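Local coordinates for protein oxaloacetate acetyl hydrolase (Cryphonectria parasitica, PDB 3M0K) that belongs to the phosphoenolpyruvate phosphomutase family of TIM-barrel proteins and is modelled here with a manganese(II) ion and an oxalate ion, at residues L49-A54 and D76-I81; L91-D96 and S115-A120. All blocks are in the same frame, centred on the assembly; numbering follows the deposited sequence.

Contact 1: L49-A54 and D76-I81. With OXL (oxalate ion), chain B.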
loop_
_atom_site.group_PDB
_atom_site.type_symbol
_atom_site.label_atom_id
_atom_site.label_comp_id
_atom_site.label_asym_id
_atom_site.label_seq_id
_atom_site.Cartn_x
_atom_site.Cartn_y
_atom_site.Cartn_z
ATOM N N LEU A 49 17.293 8.815 14.378
ATOM C CA LEU A 49 15.908 9.273 14.345
ATOM C C LEU A 49 15.020 8.236 15.006
ATOM O O LEU A 49 15.374 7.061 15.084
ATOM C CB LEU A 49 15.443 9.479 12.900
ATOM C CG LEU A 49 15.724 10.836 12.228
ATOM C CD1 LEU A 49 17.190 11.163 12.236
ATOM C CD2 LEU A 49 15.204 10.806 10.802
ATOM N N TYR A 50 13.862 8.677 15.476
ATOM C CA TYR A 50 12.882 7.779 16.037
ATOM C C TYR A 50 11.557 7.932 15.303
ATOM O O TYR A 50 11.064 9.042 15.134
ATOM C CB TYR A 50 12.693 8.069 17.524
ATOM C CG TYR A 50 11.488 7.357 18.089
ATOM C CD1 TYR A 50 11.430 5.970 18.119
ATOM C CD2 TYR A 50 10.400 8.065 18.578
ATOM C CE1 TYR A 50 10.328 5.308 18.621
ATOM C CE2 TYR A 50 9.294 7.404 19.083
ATOM C CZ TYR A 50 9.265 6.028 19.100
ATOM O OH TYR A 50 8.172 5.392 19.612
ATOM N N MET A 51 10.980 6.825 14.851
ATOM C CA MET A 51 9.666 6.917 14.225
ATOM C C MET A 51 8.597 6.578 15.236
ATOM O O MET A 51 8.494 5.434 15.666
ATOM C CB MET A 51 9.532 5.982 13.021
ATOM C CG MET A 51 8.214 6.193 12.267
ATOM S SD MET A 51 7.903 4.943 11.005
ATOM C CE MET A 51 7.025 3.737 12.009
ATOM N N THR A 52 7.808 7.582 15.611
ATOM C CA THR A 52 6.707 7.406 16.537
ATOM C C THR A 52 5.524 6.679 15.902
ATOM O O THR A 52 5.135 6.965 14.759
ATOM C CB THR A 52 6.223 8.784 17.063
ATOM O OG1 THR A 52 4.924 8.654 17.642
ATOM C CG2 THR A 52 6.127 9.790 15.941
ATOM N N GLY A 53 4.961 5.737 16.649
ATOM C CA GLY A 53 3.736 5.067 16.250
ATOM C C GLY A 53 2.542 6.000 16.318
ATOM O O GLY A 53 1.709 6.014 15.416
ATOM N N ALA A 54 2.441 6.765 17.403
ATOM C CA ALA A 54 1.366 7.739 17.535
ATOM C C ALA A 54 1.403 8.726 16.378
ATOM O O ALA A 54 0.362 9.043 15.793
ATOM C CB ALA A 54 1.459 8.471 18.864
ATOM N N ASP A 76 5.589 0.537 6.087
ATOM C CA ASP A 76 5.679 1.474 4.977
ATOM C C ASP A 76 6.293 2.818 5.398
ATOM O O ASP A 76 7.136 3.375 4.700
ATOM C CB ASP A 76 4.310 1.675 4.319
ATOM C CG ASP A 76 4.047 0.668 3.214
ATOM O OD1 ASP A 76 4.713 -0.390 3.192
ATOM O OD2 ASP A 76 3.179 0.940 2.356
ATOM N N ASN A 77 5.875 3.333 6.546
ATOM C CA ASN A 77 6.409 4.604 7.016
ATOM C C ASN A 77 7.888 4.471 7.373
ATOM O O ASN A 77 8.695 5.340 7.058
ATOM C CB ASN A 77 5.630 5.126 8.217
ATOM C CG ASN A 77 5.565 6.642 8.241
ATOM O OD1 ASN A 77 5.546 7.281 7.194
ATOM N ND2 ASN A 77 5.510 7.222 9.432
ATOM N N ALA A 78 8.236 3.393 8.061
ATOM C CA ALA A 78 9.621 3.207 8.488
ATOM C C ALA A 78 10.551 2.987 7.300
ATOM O O ALA A 78 11.682 3.487 7.277
ATOM C CB ALA A 78 9.732 2.051 9.478
ATOM N N ASP A 79 10.074 2.213 6.334
ATOM C CA ASP A 79 10.824 1.940 5.115
ATOM C C ASP A 79 11.096 3.255 4.386
ATOM O O ASP A 79 12.208 3.528 3.945
ATOM C CB ASP A 79 10.013 1.002 4.228
ATOM C CG ASP A 79 10.686 0.720 2.906
ATOM O OD1 ASP A 79 11.582 -0.144 2.867
ATOM O OD2 ASP A 79 10.309 1.360 1.902
ATOM N N MET A 80 10.068 4.082 4.277
ATOM C CA MET A 80 10.242 5.403 3.683
ATOM C C MET A 80 11.278 6.239 4.442
ATOM O O MET A 80 12.228 6.758 3.856
ATOM C CB MET A 80 8.906 6.139 3.612
ATOM C CG MET A 80 9.009 7.500 2.904
ATOM S SD MET A 80 9.366 8.823 4.055
ATOM C CE MET A 80 7.862 8.856 5.036
ATOM N N ILE A 81 11.106 6.362 5.747
ATOM C CA ILE A 81 11.970 7.256 6.506
ATOM C C ILE A 81 13.417 6.758 6.578
ATOM O O ILE A 81 14.358 7.524 6.363
ATOM C CB ILE A 81 11.402 7.510 7.914
ATOM C CG1 ILE A 81 10.077 8.284 7.818
ATOM C CG2 ILE A 81 12.431 8.255 8.761
ATOM C CD1 ILE A 81 9.197 8.204 9.103
HETATM C C1 OXL B . 5.087 6.641 20.240
HETATM C C2 OXL B . 5.759 5.922 21.404
HETATM O O1 OXL B . 4.269 6.086 19.591
HETATM O O2 OXL B . 5.452 4.812 21.660
HETATM O O3 OXL B . 5.434 7.960 19.957
HETATM O O4 OXL B . 6.733 6.577 22.165
#
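N77 ND2 is hydrogen-bonded to both T56 OG1 and Y33 O, which fixes the amide beside the M51 side chain. This is packing of a barrel strand against an outer helix of the TIM barrel. Strand 49-51 runs nearly antiparallel to helix 71-82, which leads on to the neighbouring barrel strand 91-94. Over these segments the axes of the strand and the helix come within 9.9 Å of each other, at an angle of 160°.

M51 makes most of the contact. Two extended torsions (chi1 -173°, chi2 -171°) carry its sulfur out to the helix. There M51 SD lies on the helix backbone, 3.3 Å from A78 N and 3.7 Å from A78 CB. N77 CB packs against M51 SD at 3.6 Å. The chain then bends at its last torsion, which lays M51 CE near the A78 methyl. I81 crosses M51 obliquely and puts its CD1 3.9 Å from M51 CG. L49 CD2 adds a looser touch to I81 CG2.

Y50 points away from the helix. On the far side of the helix, D79 forms salt bridges with R75 and R114 of the third subunit. Beyond the strand, T52 is the N-cap of helix 53-61, and its OG1 is hydrogen-bonded to G55 N. The start of this helix meets the oxalate ion. A54 N gives a nearly straight hydrogen bond to oxalate O1 at 2.9 Å.

Contact 2: L91-D96 and S115-A120. With MN (manganese (II) ion), chain C; OXL (oxalate ion), chain B.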
loop_
_atom_site.group_PDB
_atom_site.type_symbol
_atom_site.label_atom_id
_atom_site.label_comp_id
_atom_site.label_asym_id
_atom_site.label_seq_id
_atom_site.Cartn_x
_atom_site.Cartn_y
_atom_site.Cartn_z
ATOM N N LEU A 91 17.474 4.542 12.050
ATOM C CA LEU A 91 16.103 4.780 12.483
ATOM C C LEU A 91 15.689 3.738 13.494
ATOM O O LEU A 91 15.719 2.541 13.210
ATOM C CB LEU A 91 15.145 4.689 11.300
ATOM C CG LEU A 91 13.660 4.857 11.631
ATOM C CD1 LEU A 91 13.368 6.292 12.027
ATOM C CD2 LEU A 91 12.832 4.464 10.415
ATOM N N ILE A 92 15.302 4.200 14.669
ATOM C CA ILE A 92 14.607 3.352 15.625
ATOM C C ILE A 92 13.119 3.559 15.402
ATOM O O ILE A 92 12.640 4.695 15.387
ATOM C CB ILE A 92 14.946 3.756 17.070
ATOM C CG1 ILE A 92 16.403 3.436 17.400
ATOM C CG2 ILE A 92 14.018 3.062 18.055
ATOM C CD1 ILE A 92 16.866 4.007 18.761
ATOM N N ALA A 93 12.379 2.473 15.236
ATOM C CA ALA A 93 10.960 2.604 14.961
ATOM C C ALA A 93 10.126 1.861 15.991
ATOM O O ALA A 93 10.474 0.761 16.402
ATOM C CB ALA A 93 10.647 2.091 13.548
ATOM N N ASP A 94 9.035 2.485 16.413
ATOM C CA ASP A 94 8.008 1.828 17.203
ATOM C C ASP A 94 7.585 0.576 16.449
ATOM O O ASP A 94 7.363 0.624 15.245
ATOM C CB ASP A 94 6.824 2.784 17.286
ATOM C CG ASP A 94 5.786 2.375 18.290
ATOM O OD1 ASP A 94 5.855 1.276 18.879
ATOM O OD2 ASP A 94 4.864 3.195 18.482
ATOM N N MET A 95 7.490 -0.551 17.148
ATOM C CA MET A 95 6.857 -1.725 16.564
ATOM C C MET A 95 5.737 -2.222 17.464
ATOM O O MET A 95 5.292 -3.352 17.344
ATOM C CB MET A 95 7.864 -2.840 16.236
ATOM C CG MET A 95 8.548 -3.525 17.425
ATOM S SD MET A 95 9.462 -5.002 16.856
ATOM C CE MET A 95 8.156 -6.181 16.687
ATOM N N ASP A 96 5.300 -1.363 18.379
ATOM C CA ASP A 96 4.134 -1.661 19.189
ATOM C C ASP A 96 4.233 -3.032 19.840
ATOM O O ASP A 96 5.219 -3.323 20.520
ATOM C CB ASP A 96 2.877 -1.527 18.331
ATOM C CG ASP A 96 2.638 -0.096 17.909
ATOM O OD1 ASP A 96 2.190 0.696 18.763
ATOM O OD2 ASP A 96 2.912 0.232 16.737
ATOM N N SER A 115 13.813 -3.586 5.631
ATOM C CA SER A 115 13.569 -2.196 5.253
ATOM C C SER A 115 14.640 -1.240 5.753
ATOM O O SER A 115 14.466 -0.033 5.677
ATOM C CB SER A 115 12.208 -1.742 5.781
ATOM O OG SER A 115 11.165 -2.307 5.016
ATOM N N GLY A 116 15.743 -1.771 6.275
ATOM C CA GLY A 116 16.830 -0.913 6.708
ATOM C C GLY A 116 16.635 -0.263 8.061
ATOM O O GLY A 116 17.402 0.624 8.430
ATOM N N VAL A 117 15.609 -0.684 8.799
ATOM C CA VAL A 117 15.355 -0.108 10.118
ATOM C C VAL A 117 16.447 -0.591 11.074
ATOM O O VAL A 117 16.837 -1.754 11.031
ATOM C CB VAL A 117 13.941 -0.473 10.634
ATOM C CG1 VAL A 117 13.694 0.117 12.020
ATOM C CG2 VAL A 117 12.868 0.007 9.634
ATOM N N ALA A 118 16.940 0.314 11.922
ATOM C CA ALA A 118 18.108 0.037 12.767
ATOM C C ALA A 118 17.708 -0.679 14.033
ATOM O O ALA A 118 18.453 -1.513 14.552
ATOM C CB ALA A 118 18.839 1.338 13.112
ATOM N N GLY A 119 16.531 -0.345 14.537
ATOM C CA GLY A 119 16.039 -0.929 15.767
ATOM C C GLY A 119 14.574 -0.623 15.971
ATOM O O GLY A 119 13.977 0.148 15.212
ATOM N N ALA A 120 13.989 -1.221 17.005
ATOM C CA ALA A 120 12.567 -1.030 17.275
ATOM C C ALA A 120 12.271 -1.398 18.709
ATOM O O ALA A 120 12.962 -2.237 19.297
ATOM C CB ALA A 120 11.709 -1.893 16.323
HETATM MN MN MN C . 3.816 3.885 20.229
HETATM C C1 OXL B . 5.087 6.641 20.240
HETATM C C2 OXL B . 5.759 5.922 21.404
HETATM O O1 OXL B . 4.269 6.086 19.591
HETATM O O2 OXL B . 5.452 4.812 21.660
HETATM O O3 OXL B . 5.434 7.960 19.957
HETATM O O4 OXL B . 6.733 6.577 22.165
HETATM O O HOH W 1 17.943 2.760 9.987
HETATM O O HOH W 2 4.326 1.751 20.999
HETATM O O HOH W 3 2.124 4.086 21.676
#
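L91 O accepts two backbone bonds, from the start of strand 119-122 and from the residue before it. A118 N donates to L91 O at 2.8 Å, and G119 N gives L91 O a longer bond of 3.3 Å; both are bent, with N-H...O angles of 145° and 149°. V117 CG1 lies 3.4 Å from L91 O. V117 CG1 also meets A93 CB at 3.9 Å. A water bridges L91 N and G116 O. G116 has positive phi and is the C-prime residue of the Schellman motif that ends helix 102-114.

This is a beta-alpha-beta unit of the TIM barrel. Strands 91-94 and 119-122 lie parallel as neighbours, with helix 102-114 as the crossover between them. I92 pairs with G119, and A93 N donates to G119 O at 2.8 Å.

A120 has the most area buried here. A120 CB meets the M95 side chain, with M95 CG closest at 3.7 Å. M95 holds CG between its backbone N and carbonyl carbon (chi1 67°), and the side chain also touches T108, V109 and Y112 of the crossover helix.

D94 binds the manganese ion through OD2 at 2.1 Å. Its OD1 takes a bond from a metal-bound water. D96 N donates to D94 OD1 at 2.7 Å, from above the carboxylate plane, closing an Asx turn.

Both contacts are buried in the barrel, and their centres are about 7 Å apart. Contact 1 joins a strand to an outer helix through apolar side chains and a methionine sulfur. Contact 2 joins two neighbouring strands mainly through backbone bonds. Strands 49-51 and 91-94 are themselves neighbours in the sheet, with probable hydrogen bonds from M51 N to I92 O and from I92 N to L49 O. Helix 71-82 also touches segment 115-120: A78 packs on V117, and D79 OD1 is hydrogen-bonded to S115 OG. At the oxalate the chemistry differs. Segment 49-54 meets the ion directly, whereas segment 91-96 reaches it through the manganese.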